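Short-chain type dehydrogenase/reductase (Mycobacterium ulcerans, PDB 3SVT) probably catalyses an NAD-dependent oxidation or reduction, as a member of the short-chain dehydrogenase/reductase family. Local coordinates at residues H158-A163 and G261-A266; S213-C218 and G254-R259. One frame throughout, in Å; residues are numbered along the deposited sequence.

Interaction 1 of 2, residues H158-A163 and G261-A266; sequences HRWFGA and GPDFSA
Phe161 and Phe264 form a T-shaped (edge-to-face) stack: the CE1-CZ edge of Phe161 meets one face of Phe264, with the ring planes at 84° and the centroids 4.9 Å apart. Phe161 CZ comes within 3.5 Å of Phe264 CE1, off the ring centre toward the rim. A CH-pi contact lies beside this pair, where Pro262 CD sits over one face of the His158 imidazole, 3.4 Å from its centroid. His158 ND1 is hydrogen-bonded to Asn156 O, a bond that helps fix the rotation of the ring.

The type II beta turn from His158 to Phe161 brings its two central residues, Arg159 and Trp160, up to Asp263. Asp263 has CG anti to its backbone N (chi1 177°), and its OD1 accepts from Ser265 N at 3.0 Å, an Asx turn leading into helix 265-272. The same OD1 lies near the plane of the Trp160 indole, at its edge, 3.6 Å from CZ3. Asp263 OD2 and Arg159 NH1 are 4.4 Å apart, opposite charges too distant for a salt bridge, the oxygen lying well out of the guanidinium plane.

No direct hydrogen bond joins the segments; two waters do. One links Arg159 N and NE to Pro262 O, the other Arg159 O to Pro262 O and Phe264 N.

The contact ties the loop between helices 152-155 and 163-182 to the start of helix 265-272, while Pro262 and Phe264 also pack on Tyr215 of helix 209-218.

Interaction 2 of 2, residues S213-C218 and G254-R259; sequences SDYAMC and GGQMLR
Gln256 brings OE1 of its side-chain amide to the edge of the Tyr215 ring, 3.5 Å from CD1 and near the ring plane, the two flat groups almost perpendicular at 88°. This joins the C-terminal end of helix 209-218 to the 3-10 turn 256-258 that follows strand 249-252 of the Rossmann-fold sheet. With CG anti to the backbone N (chi1 180°) and the chain extended beyond it, Gln256 passes alongside Cys218, whose CB is 3.8 Å from NE2. That NE2 donates to Arg260 O, which helps hold the amide in place.

Cys218 O is buried with no hydrogen-bond partner; its nearest neighbours across the contact are carbons, among them Arg259 CB at 3.3 Å and Gln256 CA at 3.4 Å, the latter a CA-H...O contact. Arg259 runs past this carbonyl with its chain extended from CG to NE, and its guanidinium reaches the carbonyl of the preceding residue, Met217. NE forms a salt bridge with Asp180 of the fourth subunit, bringing the contact into the tetramer interface. A water bridges NH1 to Ala216 O. NH1 also donates to Met217 O at 2.9 Å, with an N-H...O angle of 155°; the oxygen lies close to the guanidinium plane, while the nitrogen stands above the carbonyl plane.

How the interactions relate
Interactions 1 and 2 have centres about 13 Å apart and meet directly through helix 209-218 and the chain following strand 249-252. Asp214 OD2 lies 2.7 Å from Asp263 N, a probable hydrogen bond, while Asp214 OD1 makes a salt bridge with Arg260, between the two C-terminal segments. Tyr215 OH packs 3.3 Å from Pro262 CG and 3.7 Å from Phe264 CE1, so Tyr215 of interaction 2 also touches two side chains of interaction 1. Residues 254-259 and 261-266, separated only by Arg260, both pack against helix 209-218. Across the tetramer, Arg159 of interaction 1 packs on Arg259 of the third subunit, the residue that in interaction 2 reaches Met217 O, and Trp160 N bonds to Glu181 of the second.

Interaction 1 of 2, residues H158-A163 and G261-A266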
ATOM      1  N   HIS B 158      -0.776   2.295  15.679  1.00 26.24           N
ATOM      2  CA  HIS B 158      -1.042   3.029  16.892  1.00 26.77           C
ATOM      3  C   HIS B 158      -0.434   2.185  18.018  1.00 26.91           C
ATOM      4  O   HIS B 158      -1.058   1.221  18.482  1.00 26.18           O
ATOM      5  CB  HIS B 158      -2.558   3.193  17.133  1.00 26.73           C
ATOM      6  CG  HIS B 158      -3.223   4.212  16.257  1.00 26.92           C
ATOM      7  ND1 HIS B 158      -2.870   4.408  14.937  1.00 26.86           N
ATOM      8  CD2 HIS B 158      -4.237   5.080  16.511  1.00 26.96           C
ATOM      9  CE1 HIS B 158      -3.633   5.359  14.421  1.00 27.79           C
ATOM     10  NE2 HIS B 158      -4.471   5.783  15.353  1.00 24.21           N
ATOM     11  N   ARG B 159       0.788   2.528  18.425  1.00 26.45           N
ATOM     12  CA  ARG B 159       1.412   1.842  19.538  1.00 26.87           C
ATOM     13  C   ARG B 159       0.415   1.767  20.709  1.00 26.32           C
ATOM     14  O   ARG B 159      -0.198   2.777  21.084  1.00 25.86           O
ATOM     15  CB  ARG B 159       2.707   2.570  19.978  1.00 27.17           C
ATOM     16  CG  ARG B 159       3.942   2.270  19.125  1.00 28.14           C
ATOM     17  CD  ARG B 159       5.092   3.281  19.403  1.00 29.76           C
ATOM     18  NE  ARG B 159       4.834   4.501  18.624  1.00 33.43           N
ATOM     19  CZ  ARG B 159       5.562   5.616  18.643  1.00 34.41           C
ATOM     20  NH1 ARG B 159       6.602   5.726  19.448  1.00 34.03           N
ATOM     21  NH2 ARG B 159       5.217   6.645  17.857  1.00 34.55           N
ATOM     22  N   TRP B 160       0.258   0.555  21.233  1.00 26.30           N
ATOM     23  CA  TRP B 160      -0.470   0.237  22.470  1.00 25.99           C
ATOM     24  C   TRP B 160      -1.986   0.164  22.290  1.00 26.84           C
ATOM     25  O   TRP B 160      -2.731   0.118  23.270  1.00 26.15           O
ATOM     26  CB  TRP B 160      -0.076   1.163  23.615  1.00 26.79           C
ATOM     27  CG  TRP B 160       1.420   1.304  23.733  1.00 25.89           C
ATOM     28  CD1 TRP B 160       2.306   0.338  24.086  1.00 25.21           C
ATOM     29  CD2 TRP B 160       2.186   2.478  23.475  1.00 27.85           C
ATOM     30  NE1 TRP B 160       3.589   0.830  24.064  1.00 26.07           N
ATOM     31  CE2 TRP B 160       3.540   2.154  23.714  1.00 27.52           C
ATOM     32  CE3 TRP B 160       1.862   3.784  23.088  1.00 27.90           C
ATOM     33  CZ2 TRP B 160       4.569   3.076  23.536  1.00 30.27           C
ATOM     34  CZ3 TRP B 160       2.890   4.708  22.946  1.00 29.86           C
ATOM     35  CH2 TRP B 160       4.228   4.344  23.161  1.00 30.85           C
ATOM     36  N   PHE B 161      -2.437   0.136  21.034  1.00 26.97           N
ATOM     37  CA  PHE B 161      -3.869   0.057  20.748  1.00 27.80           C
ATOM     38  C   PHE B 161      -4.286  -1.372  20.524  1.00 27.31           C
ATOM     39  O   PHE B 161      -5.464  -1.616  20.299  1.00 27.38           O
ATOM     40  CB  PHE B 161      -4.268   0.943  19.554  1.00 27.66           C
ATOM     41  CG  PHE B 161      -4.517   2.385  19.927  1.00 30.45           C
ATOM     42  CD1 PHE B 161      -3.531   3.138  20.568  1.00 33.20           C
ATOM     43  CD2 PHE B 161      -5.738   2.983  19.657  1.00 34.45           C
ATOM     44  CE1 PHE B 161      -3.761   4.465  20.918  1.00 34.83           C
ATOM     45  CE2 PHE B 161      -5.975   4.320  19.993  1.00 34.88           C
ATOM     46  CZ  PHE B 161      -4.991   5.056  20.614  1.00 35.60           C
ATOM     47  N   GLY B 162      -3.318  -2.301  20.570  1.00 27.93           N
ATOM     48  CA  GLY B 162      -3.593  -3.730  20.547  1.00 27.49           C
ATOM     49  C   GLY B 162      -4.519  -4.114  19.403  1.00 27.60           C
ATOM     50  O   GLY B 162      -4.188  -3.926  18.233  1.00 28.66           O
ATOM     51  N   ALA B 163      -5.684  -4.653  19.740  1.00 27.10           N
ATOM     52  CA  ALA B 163      -6.574  -5.277  18.740  1.00 27.22           C
ATOM     53  C   ALA B 163      -7.271  -4.293  17.782  1.00 26.95           C
ATOM     54  O   ALA B 163      -7.794  -4.693  16.758  1.00 27.63           O
ATOM     55  CB  ALA B 163      -7.624  -6.140  19.457  1.00 26.35           C
ATOM     56  N   GLY B 261       0.701   7.490  13.251  1.00 25.69           N
ATOM     57  CA  GLY B 261      -0.288   7.368  14.280  1.00 25.15           C
ATOM     58  C   GLY B 261       0.156   8.144  15.515  1.00 25.80           C
ATOM     59  O   GLY B 261       1.321   8.502  15.637  1.00 25.53           O
ATOM     60  N   PRO B 262      -0.772   8.374  16.457  1.00 25.71           N
ATOM     61  CA  PRO B 262      -0.469   9.087  17.676  1.00 26.04           C
ATOM     62  C   PRO B 262       0.429   8.308  18.639  1.00 26.26           C
ATOM     63  O   PRO B 262       0.475   7.061  18.631  1.00 25.20           O
ATOM     64  CB  PRO B 262      -1.851   9.309  18.296  1.00 26.72           C
ATOM     65  CG  PRO B 262      -2.597   8.093  17.896  1.00 26.96           C
ATOM     66  CD  PRO B 262      -2.155   7.865  16.451  1.00 26.34           C
ATOM     67  N   ASP B 263       1.138   9.074  19.454  1.00 26.69           N
ATOM     68  CA  ASP B 263       2.008   8.563  20.511  1.00 27.31           C
ATOM     69  C   ASP B 263       1.313   8.873  21.833  1.00 28.11           C
ATOM     70  O   ASP B 263       1.246  10.035  22.238  1.00 27.92           O
ATOM     71  CB  ASP B 263       3.353   9.284  20.406  1.00 27.50           C
ATOM     72  CG  ASP B 263       4.331   8.900  21.500  1.00 28.75           C
ATOM     73  OD1 ASP B 263       4.017   8.081  22.405  1.00 26.81           O
ATOM     74  OD2 ASP B 263       5.434   9.456  21.438  1.00 30.06           O
ATOM     75  N   PHE B 264       0.794   7.836  22.501  1.00 28.98           N
ATOM     76  CA  PHE B 264       0.031   8.003  23.751  1.00 29.89           C
ATOM     77  C   PHE B 264       0.941   7.897  24.982  1.00 31.46           C
ATOM     78  O   PHE B 264       0.452   7.707  26.099  1.00 32.17           O
ATOM     79  CB  PHE B 264      -1.113   6.989  23.853  1.00 30.24           C
ATOM     80  CG  PHE B 264      -2.426   7.449  23.219  1.00 30.06           C
ATOM     81  CD1 PHE B 264      -2.488   7.819  21.874  1.00 29.41           C
ATOM     82  CD2 PHE B 264      -3.601   7.467  23.974  1.00 30.53           C
ATOM     83  CE1 PHE B 264      -3.693   8.251  21.305  1.00 30.85           C
ATOM     84  CE2 PHE B 264      -4.837   7.876  23.419  1.00 32.08           C
ATOM     85  CZ  PHE B 264      -4.889   8.265  22.072  1.00 31.49           C
ATOM     86  N   SER B 265       2.255   8.021  24.774  1.00 32.30           N
ATOM     87  CA  SER B 265       3.250   7.932  25.856  1.00 34.13           C
ATOM     88  C   SER B 265       2.843   8.696  27.088  1.00 35.19           C
ATOM     89  O   SER B 265       2.819   8.147  28.180  1.00 36.09           O
ATOM     90  CB  SER B 265       4.591   8.511  25.409  1.00 33.87           C
ATOM     91  OG  SER B 265       5.194   7.662  24.492  1.00 35.43           O
ATOM     92  N   ALA B 266       2.529   9.973  26.890  1.00 36.41           N
ATOM     93  CA  ALA B 266       2.245  10.903  27.982  1.00 37.48           C
ATOM     94  C   ALA B 266       1.139  10.375  28.913  1.00 38.27           C
ATOM     95  O   ALA B 266       1.220  10.514  30.120  1.00 39.16           O
ATOM     96  CB  ALA B 266       1.857  12.282  27.388  1.00 37.26           C
TER
HETATM   97  O   HOH W   1       2.123   4.932  17.663  1.00 12.65           O
HETATM   98  O   HOH W   2       0.000   5.456  20.689  1.00 13.55           O

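Interaction 2 of 2, residues S213-C218 and G254-R259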
ATOM      1  N   SER B 213      -2.220  17.777  21.247  1.00 34.04           N
ATOM      2  CA  SER B 213      -1.026  18.370  20.653  1.00 33.96           C
ATOM      3  C   SER B 213      -0.294  17.378  19.722  1.00 33.01           C
ATOM      4  O   SER B 213       0.165  17.746  18.617  1.00 30.98           O
ATOM      5  CB  SER B 213      -0.080  18.863  21.756  1.00 34.98           C
ATOM      6  OG  SER B 213       1.136  19.301  21.195  1.00 37.29           O
ATOM      7  N   ASP B 214      -0.166  16.130  20.182  1.00 32.03           N
ATOM      8  CA  ASP B 214       0.476  15.099  19.380  1.00 31.50           C
ATOM      9  C   ASP B 214      -0.333  14.861  18.095  1.00 29.86           C
ATOM     10  O   ASP B 214       0.224  14.839  17.008  1.00 30.38           O
ATOM     11  CB  ASP B 214       0.652  13.785  20.165  1.00 31.29           C
ATOM     12  CG  ASP B 214       1.589  12.796  19.446  1.00 32.28           C
ATOM     13  OD1 ASP B 214       2.816  13.059  19.377  1.00 30.35           O
ATOM     14  OD2 ASP B 214       1.103  11.758  18.936  1.00 32.02           O
ATOM     15  N   TYR B 215      -1.639  14.698  18.211  1.00 29.12           N
ATOM     16  CA  TYR B 215      -2.472  14.498  17.014  1.00 28.47           C
ATOM     17  C   TYR B 215      -2.334  15.674  16.041  1.00 28.46           C
ATOM     18  O   TYR B 215      -2.259  15.468  14.839  1.00 27.25           O
ATOM     19  CB  TYR B 215      -3.941  14.307  17.380  1.00 28.02           C
ATOM     20  CG  TYR B 215      -4.384  12.872  17.632  1.00 28.94           C
ATOM     21  CD1 TYR B 215      -4.812  12.058  16.581  1.00 27.82           C
ATOM     22  CD2 TYR B 215      -4.446  12.351  18.928  1.00 29.11           C
ATOM     23  CE1 TYR B 215      -5.241  10.764  16.814  1.00 29.51           C
ATOM     24  CE2 TYR B 215      -4.875  11.048  19.161  1.00 29.21           C
ATOM     25  CZ  TYR B 215      -5.278  10.269  18.108  1.00 29.43           C
ATOM     26  OH  TYR B 215      -5.721   8.979  18.331  1.00 31.12           O
ATOM     27  N   ALA B 216      -2.282  16.897  16.578  1.00 29.13           N
ATOM     28  CA  ALA B 216      -2.229  18.105  15.748  1.00 29.60           C
ATOM     29  C   ALA B 216      -0.941  18.139  14.929  1.00 30.16           C
ATOM     30  O   ALA B 216      -0.982  18.456  13.749  1.00 29.24           O
ATOM     31  CB  ALA B 216      -2.377  19.377  16.601  1.00 29.82           C
ATOM     32  N   MET B 217       0.191  17.809  15.563  1.00 30.48           N
ATOM     33  CA  MET B 217       1.481  17.706  14.864  1.00 30.98           C
ATOM     34  C   MET B 217       1.489  16.593  13.788  1.00 28.67           C
ATOM     35  O   MET B 217       2.256  16.664  12.845  1.00 27.35           O
ATOM     36  CB  MET B 217       2.615  17.442  15.858  1.00 32.41           C
ATOM     37  CG  MET B 217       2.823  18.556  16.888  1.00 37.62           C
ATOM     38  SD  MET B 217       3.772  19.941  16.206  1.00 49.81           S
ATOM     39  CE  MET B 217       3.638  21.154  17.526  1.00 49.95           C
ATOM     40  N   CYS B 218       0.646  15.575  13.944  1.00 27.11           N
ATOM     41  CA  CYS B 218       0.560  14.489  12.960  1.00 26.12           C
ATOM     42  C   CYS B 218      -0.401  14.799  11.817  1.00 24.91           C
ATOM     43  O   CYS B 218      -0.457  14.032  10.885  1.00 25.14           O
ATOM     44  CB  CYS B 218       0.133  13.174  13.611  1.00 25.84           C
ATOM     45  SG  CYS B 218       1.314  12.587  14.885  1.00 29.51           S
ATOM     46  N   GLY B 254      -7.831  14.443   7.748  1.00 23.10           N
ATOM     47  CA  GLY B 254      -7.033  15.678   7.696  1.00 22.87           C
ATOM     48  C   GLY B 254      -5.617  15.515   7.141  1.00 22.57           C
ATOM     49  O   GLY B 254      -4.791  16.424   7.251  1.00 22.90           O
ATOM     50  N   GLY B 255      -5.359  14.367   6.532  1.00 22.00           N
ATOM     51  CA  GLY B 255      -4.056  13.985   6.027  1.00 22.14           C
ATOM     52  C   GLY B 255      -3.145  13.292   7.033  1.00 22.19           C
ATOM     53  O   GLY B 255      -1.955  13.125   6.765  1.00 22.14           O
ATOM     54  N   GLN B 256      -3.679  12.888   8.186  1.00 22.38           N
ATOM     55  CA  GLN B 256      -2.827  12.286   9.231  1.00 22.90           C
ATOM     56  C   GLN B 256      -2.066  11.048   8.734  1.00 22.92           C
ATOM     57  O   GLN B 256      -0.933  10.834   9.128  1.00 23.44           O
ATOM     58  CB  GLN B 256      -3.616  11.944  10.492  1.00 22.87           C
ATOM     59  CG  GLN B 256      -2.735  11.317  11.569  1.00 23.64           C
ATOM     60  CD  GLN B 256      -3.386  11.164  12.916  1.00 25.36           C
ATOM     61  OE1 GLN B 256      -4.546  11.536  13.104  1.00 26.26           O
ATOM     62  NE2 GLN B 256      -2.617  10.626  13.893  1.00 25.38           N
ATOM     63  N   MET B 257      -2.649  10.282   7.819  1.00 22.55           N
ATOM     64  CA  MET B 257      -2.000   9.061   7.337  1.00 22.49           C
ATOM     65  C   MET B 257      -0.672   9.314   6.649  1.00 21.96           C
ATOM     66  O   MET B 257       0.097   8.388   6.460  1.00 22.23           O
ATOM     67  CB  MET B 257      -2.939   8.248   6.407  1.00 22.94           C
ATOM     68  CG  MET B 257      -3.074   8.785   5.014  1.00 23.89           C
ATOM     69  SD  MET B 257      -4.083   7.776   3.893  1.00 27.64           S
ATOM     70  CE  MET B 257      -3.274   8.190   2.348  1.00 25.45           C
ATOM     71  N   LEU B 258      -0.405  10.554   6.259  1.00 21.95           N
ATOM     72  CA  LEU B 258       0.850  10.934   5.631  1.00 22.34           C
ATOM     73  C   LEU B 258       1.977  11.076   6.628  1.00 23.32           C
ATOM     74  O   LEU B 258       3.160  11.113   6.219  1.00 24.66           O
ATOM     75  CB  LEU B 258       0.695  12.270   4.900  1.00 22.53           C
ATOM     76  CG  LEU B 258      -0.432  12.246   3.861  1.00 20.73           C
ATOM     77  CD1 LEU B 258      -0.674  13.652   3.352  1.00 21.16           C
ATOM     78  CD2 LEU B 258      -0.040  11.277   2.776  1.00 16.87           C
ATOM     79  N   ARG B 259       1.625  11.168   7.904  1.00 23.16           N
ATOM     80  CA  ARG B 259       2.616  11.296   8.980  1.00 24.86           C
ATOM     81  C   ARG B 259       2.575   9.983   9.788  1.00 25.31           C
ATOM     82  O   ARG B 259       2.823   8.928   9.225  1.00 26.26           O
ATOM     83  CB  ARG B 259       2.333  12.558   9.799  1.00 24.98           C
ATOM     84  CG  ARG B 259       2.331  13.810   8.910  1.00 26.90           C
ATOM     85  CD  ARG B 259       2.534  15.131   9.631  1.00 29.55           C
ATOM     86  NE  ARG B 259       2.419  16.243   8.659  1.00 29.82           N
ATOM     87  CZ  ARG B 259       2.096  17.510   8.945  1.00 30.94           C
ATOM     88  NH1 ARG B 259       1.857  17.902  10.204  1.00 30.59           N
ATOM     89  NH2 ARG B 259       2.010  18.406   7.953  1.00 28.40           N
TER
HETATM   90  O   HOH W   3       0.527  19.810  11.793  1.00 20.57           O